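Local coordinates for protein aldo-keto reductase family 1 member C1 (Caenorhabditis elegans, PDB 1QWK) that probably reduces aldehydes, including aldoses, with NADPH as a TIM-barrel aldo-keto reductase, at residues K148-I160 and G167-H179. Residues are numbered along the deposited sequence; the frame is centred on the assembly and turned at random.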
loop_
_atom_site.group_PDB
_atom_site.type_symbol
_atom_site.label_atom_id
_atom_site.label_comp_id
_atom_site.label_asym_id
_atom_site.label_seq_id
_atom_site.Cartn_x
_atom_site.Cartn_y
_atom_site.Cartn_z
ATOM N N LYS A 148 -9.163 2.947 13.629
ATOM C CA LYS A 148 -10.542 2.741 13.182
ATOM C C LYS A 148 -10.728 1.439 12.410
ATOM O O LYS A 148 -11.856 1.023 12.148
ATOM C CB LYS A 148 -11.005 3.914 12.310
ATOM C CG LYS A 148 -10.985 5.265 13.019
ATOM C CD LYS A 148 -11.952 5.306 14.190
ATOM C CE LYS A 148 -12.045 6.709 14.778
ATOM N NZ LYS A 148 -13.005 6.774 15.917
ATOM N N ALA A 149 -9.616 0.806 12.055
ATOM C CA ALA A 149 -9.621 -0.453 11.319
ATOM C C ALA A 149 -8.224 -1.053 11.446
ATOM O O ALA A 149 -7.247 -0.326 11.649
ATOM C CB ALA A 149 -9.960 -0.208 9.839
ATOM N N VAL A 150 -8.124 -2.372 11.331
ATOM C CA VAL A 150 -6.836 -3.040 11.444
ATOM C C VAL A 150 -6.650 -4.063 10.335
ATOM O O VAL A 150 -7.621 -4.585 9.784
ATOM C CB VAL A 150 -6.669 -3.739 12.822
ATOM C CG1 VAL A 150 -6.401 -2.691 13.905
ATOM C CG2 VAL A 150 -7.911 -4.543 13.164
ATOM N N GLY A 151 -5.396 -4.345 10.006
ATOM C CA GLY A 151 -5.118 -5.292 8.945
ATOM C C GLY A 151 -3.683 -5.761 8.909
ATOM O O GLY A 151 -2.915 -5.542 9.844
ATOM N N VAL A 152 -3.323 -6.394 7.801
ATOM C CA VAL A 152 -1.994 -6.952 7.640
ATOM C C VAL A 152 -1.380 -6.645 6.277
ATOM O O VAL A 152 -2.074 -6.248 5.337
ATOM C CB VAL A 152 -2.055 -8.477 7.814
ATOM C CG1 VAL A 152 -2.715 -8.819 9.155
ATOM C CG2 VAL A 152 -2.862 -9.088 6.667
ATOM N N SER A 153 -0.069 -6.836 6.178
ATOM C CA SER A 153 0.641 -6.610 4.928
ATOM C C SER A 153 1.685 -7.703 4.758
ATOM O O SER A 153 2.376 -8.067 5.706
ATOM C CB SER A 153 1.325 -5.239 4.931
ATOM O OG SER A 153 1.886 -4.955 3.652
ATOM N N ASN A 154 1.785 -8.238 3.548
ATOM C CA ASN A 154 2.761 -9.286 3.254
ATOM C C ASN A 154 2.519 -10.597 4.010
ATOM O O ASN A 154 3.460 -11.340 4.293
ATOM C CB ASN A 154 4.172 -8.774 3.548
ATOM C CG ASN A 154 4.501 -7.510 2.775
ATOM O OD1 ASN A 154 4.826 -6.470 3.357
ATOM N ND2 ASN A 154 4.410 -7.591 1.451
ATOM N N TRP A 155 1.262 -10.863 4.350
ATOM C CA TRP A 155 0.884 -12.098 5.027
ATOM C C TRP A 155 0.334 -13.022 3.943
ATOM O O TRP A 155 -0.195 -12.540 2.935
ATOM C CB TRP A 155 -0.233 -11.843 6.039
ATOM C CG TRP A 155 0.185 -11.217 7.341
ATOM C CD1 TRP A 155 1.105 -10.221 7.527
ATOM C CD2 TRP A 155 -0.374 -11.495 8.635
ATOM N NE1 TRP A 155 1.147 -9.863 8.859
ATOM C CE2 TRP A 155 0.254 -10.632 9.558
ATOM C CE3 TRP A 155 -1.346 -12.393 9.102
ATOM C CZ2 TRP A 155 -0.059 -10.637 10.926
ATOM C CZ3 TRP A 155 -1.660 -12.398 10.464
ATOM C CH2 TRP A 155 -1.013 -11.524 11.361
ATOM N N ASN A 156 0.448 -14.336 4.130
ATOM C CA ASN A 156 -0.115 -15.246 3.135
ATOM C C ASN A 156 -1.516 -15.661 3.594
ATOM O O ASN A 156 -1.928 -15.331 4.706
ATOM C CB ASN A 156 0.782 -16.478 2.895
ATOM C CG ASN A 156 0.970 -17.342 4.128
ATOM O OD1 ASN A 156 0.027 -17.628 4.857
ATOM N ND2 ASN A 156 2.205 -17.784 4.351
ATOM N N ASN A 157 -2.248 -16.364 2.737
ATOM C CA ASN A 157 -3.611 -16.781 3.052
ATOM C C ASN A 157 -3.739 -17.601 4.330
ATOM O O ASN A 157 -4.679 -17.405 5.100
ATOM C CB ASN A 157 -4.215 -17.577 1.895
ATOM C CG ASN A 157 -4.367 -16.754 0.631
ATOM O OD1 ASN A 157 -4.172 -15.536 0.634
ATOM N ND2 ASN A 157 -4.727 -17.418 -0.463
ATOM N N ASP A 158 -2.807 -18.522 4.554
ATOM C CA ASP A 158 -2.857 -19.368 5.742
ATOM C C ASP A 158 -2.692 -18.562 7.024
ATOM O O ASP A 158 -3.347 -18.841 8.029
ATOM C CB ASP A 158 -1.782 -20.456 5.671
ATOM C CG ASP A 158 -1.990 -21.404 4.509
ATOM O OD1 ASP A 158 -3.127 -21.893 4.335
ATOM O OD2 ASP A 158 -1.018 -21.666 3.768
ATOM N N GLN A 159 -1.820 -17.559 6.987
ATOM C CA GLN A 159 -1.590 -16.718 8.158
ATOM C C GLN A 159 -2.833 -15.882 8.449
ATOM O O GLN A 159 -3.225 -15.714 9.608
ATOM C CB GLN A 159 -0.362 -15.820 7.936
ATOM C CG GLN A 159 0.941 -16.626 7.860
ATOM C CD GLN A 159 2.142 -15.798 7.453
ATOM O OE1 GLN A 159 2.098 -15.070 6.460
ATOM N NE2 GLN A 159 3.234 -15.929 8.199
ATOM N N ILE A 160 -3.462 -15.360 7.402
ATOM C CA ILE A 160 -4.673 -14.574 7.599
ATOM C C ILE A 160 -5.779 -15.466 8.162
ATOM O O ILE A 160 -6.514 -15.059 9.066
ATOM C CB ILE A 160 -5.139 -13.914 6.287
ATOM C CG1 ILE A 160 -4.100 -12.876 5.857
ATOM C CG2 ILE A 160 -6.509 -13.261 6.481
ATOM C CD1 ILE A 160 -4.385 -12.210 4.517
ATOM N N GLY A 167 -11.532 -15.606 16.200
ATOM C CA GLY A 167 -12.844 -15.109 16.566
ATOM C C GLY A 167 -12.813 -13.727 17.191
ATOM O O GLY A 167 -13.734 -13.343 17.910
ATOM N N LEU A 168 -11.747 -12.978 16.929
ATOM C CA LEU A 168 -11.620 -11.625 17.458
ATOM C C LEU A 168 -11.995 -10.656 16.335
ATOM O O LEU A 168 -12.740 -11.017 15.418
ATOM C CB LEU A 168 -10.179 -11.369 17.920
ATOM C CG LEU A 168 -9.610 -12.376 18.926
ATOM C CD1 LEU A 168 -8.166 -12.014 19.255
ATOM C CD2 LEU A 168 -10.469 -12.380 20.191
ATOM N N THR A 169 -11.495 -9.428 16.406
ATOM C CA THR A 169 -11.782 -8.444 15.370
ATOM C C THR A 169 -11.315 -9.009 14.027
ATOM O O THR A 169 -10.204 -9.522 13.913
ATOM C CB THR A 169 -11.044 -7.112 15.655
ATOM O OG1 THR A 169 -11.528 -6.563 16.889
ATOM C CG2 THR A 169 -11.286 -6.109 14.534
ATOM N N PRO A 170 -12.174 -8.957 13.001
ATOM C CA PRO A 170 -11.786 -9.476 11.686
ATOM C C PRO A 170 -10.666 -8.652 11.056
ATOM O O PRO A 170 -10.454 -7.494 11.421
ATOM C CB PRO A 170 -13.078 -9.373 10.878
ATOM C CG PRO A 170 -14.136 -9.579 11.921
ATOM C CD PRO A 170 -13.627 -8.724 13.064
ATOM N N VAL A 171 -9.932 -9.259 10.131
ATOM C CA VAL A 171 -8.882 -8.541 9.420
ATOM C C VAL A 171 -9.665 -7.680 8.423
ATOM O O VAL A 171 -10.415 -8.209 7.604
ATOM C CB VAL A 171 -7.956 -9.517 8.667
ATOM C CG1 VAL A 171 -6.989 -8.744 7.782
ATOM C CG2 VAL A 171 -7.186 -10.375 9.670
ATOM N N HIS A 172 -9.498 -6.359 8.483
ATOM C CA HIS A 172 -10.249 -5.460 7.600
ATOM C C HIS A 172 -9.583 -5.193 6.255
ATOM O O HIS A 172 -10.261 -4.865 5.279
ATOM C CB HIS A 172 -10.485 -4.099 8.280
ATOM C CG HIS A 172 -11.132 -4.187 9.631
ATOM N ND1 HIS A 172 -12.361 -4.781 9.838
ATOM C CD2 HIS A 172 -10.729 -3.730 10.838
ATOM C CE1 HIS A 172 -12.685 -4.682 11.114
ATOM N NE2 HIS A 172 -11.712 -4.048 11.744
ATOM N N ASN A 173 -8.261 -5.322 6.206
ATOM C CA ASN A 173 -7.518 -5.041 4.981
ATOM C C ASN A 173 -6.221 -5.839 4.878
ATOM O O ASN A 173 -5.618 -6.204 5.889
ATOM C CB ASN A 173 -7.224 -3.529 4.922
ATOM C CG ASN A 173 -6.268 -3.137 3.795
ATOM O OD1 ASN A 173 -5.060 -2.979 4.005
ATOM N ND2 ASN A 173 -6.811 -2.966 2.597
ATOM N N SER A 174 -5.816 -6.127 3.644
ATOM C CA SER A 174 -4.575 -6.835 3.356
ATOM C C SER A 174 -3.870 -6.024 2.274
ATOM O O SER A 174 -4.427 -5.797 1.200
ATOM C CB SER A 174 -4.851 -8.248 2.833
ATOM O OG SER A 174 -3.662 -8.819 2.296
ATOM N N GLN A 175 -2.658 -5.571 2.572
ATOM C CA GLN A 175 -1.883 -4.785 1.625
ATOM C C GLN A 175 -0.746 -5.641 1.101
ATOM O O GLN A 175 0.113 -6.090 1.865
ATOM C CB GLN A 175 -1.320 -3.523 2.286
ATOM C CG GLN A 175 -0.597 -2.611 1.304
ATOM C CD GLN A 175 -0.114 -1.313 1.927
ATOM O OE1 GLN A 175 -0.883 -0.583 2.567
ATOM N NE2 GLN A 175 1.158 -1.005 1.720
ATOM N N VAL A 176 -0.742 -5.876 -0.207
ATOM C CA VAL A 176 0.290 -6.703 -0.821
ATOM C C VAL A 176 0.740 -6.162 -2.172
ATOM O O VAL A 176 0.115 -5.267 -2.743
ATOM C CB VAL A 176 -0.225 -8.145 -1.055
ATOM C CG1 VAL A 176 -0.595 -8.801 0.268
ATOM C CG2 VAL A 176 -1.431 -8.124 -1.995
ATOM N N GLU A 177 1.844 -6.709 -2.667
ATOM C CA GLU A 177 2.361 -6.336 -3.972
ATOM C C GLU A 177 1.331 -6.850 -4.969
ATOM O O GLU A 177 0.959 -8.019 -4.929
ATOM C CB GLU A 177 3.700 -7.028 -4.240
ATOM C CG GLU A 177 4.280 -6.696 -5.609
ATOM C CD GLU A 177 5.506 -7.525 -5.954
ATOM O OE1 GLU A 177 6.127 -8.092 -5.028
ATOM O OE2 GLU A 177 5.854 -7.590 -7.157
ATOM N N LEU A 178 0.857 -5.980 -5.853
ATOM C CA LEU A 178 -0.122 -6.393 -6.845
ATOM C C LEU A 178 -0.086 -5.460 -8.043
ATOM O O LEU A 178 -0.276 -4.252 -7.919
ATOM C CB LEU A 178 -1.535 -6.416 -6.241
ATOM C CG LEU A 178 -2.641 -7.093 -7.068
ATOM C CD1 LEU A 178 -3.786 -7.497 -6.149
ATOM C CD2 LEU A 178 -3.133 -6.166 -8.180
ATOM N N HIS A 179 0.183 -6.037 -9.206
ATOM C CA HIS A 179 0.233 -5.289 -10.453
ATOM C C HIS A 179 0.016 -6.279 -11.586
ATOM O O HIS A 179 -0.058 -7.482 -11.345
ATOM C CB HIS A 179 1.566 -4.534 -10.610
ATOM C CG HIS A 179 2.786 -5.364 -10.346
ATOM N ND1 HIS A 179 3.196 -5.698 -9.074
ATOM C CD2 HIS A 179 3.704 -5.894 -11.188
ATOM C CE1 HIS A 179 4.317 -6.394 -9.143
ATOM N NE2 HIS A 179 4.648 -6.526 -10.415
HETATM O O HOH W 1 -1.232 -9.754 3.381
#
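With OG swung opposite its backbone N (chi1 -173°), Ser-153 turns its hydroxyl onto the carbonyl of Gln-175, while chi1 of -54° at His-172 points the CD2 edge of the imidazole at Val-150 N, which lies in the ring plane, and brings CD2 to 3.7 Å from Ala-149 CB. Strands 150-153 and 173-177 are neighbouring parallel staves of the TIM barrel, joined by helix 157-164 in a beta-alpha-beta crossover. His-172 N donates to Val-150 O; Val-152 then spends both its N-H, on Asn-173 O, and its carbonyl, on Gln-175 N (2.9 Å), bonding to either side of Ser-174. Gly-151 suits its place because its bare CA lies 3.2 Å from Asn-173 O, a close CA-H...O contact. On the outer side, the branched Val-152 and Val-171 pack together under the helix, where Ile-160 CG2 meets Val-171 CG2. Ser-174, small and polar, holds with OG a water that accepts from Trp-155 N, and OG also bonds His-187 NE2. Gln-175 comes close to Lys-81, predicted to lower the pKa of the predicted proton donor Tyr-52, so this end borders the probable active site. There Gln-175 O is gripped from opposite faces of its plane, by Asn-154 N at 3.2 Å and by Ser-153 OG at 2.8 Å.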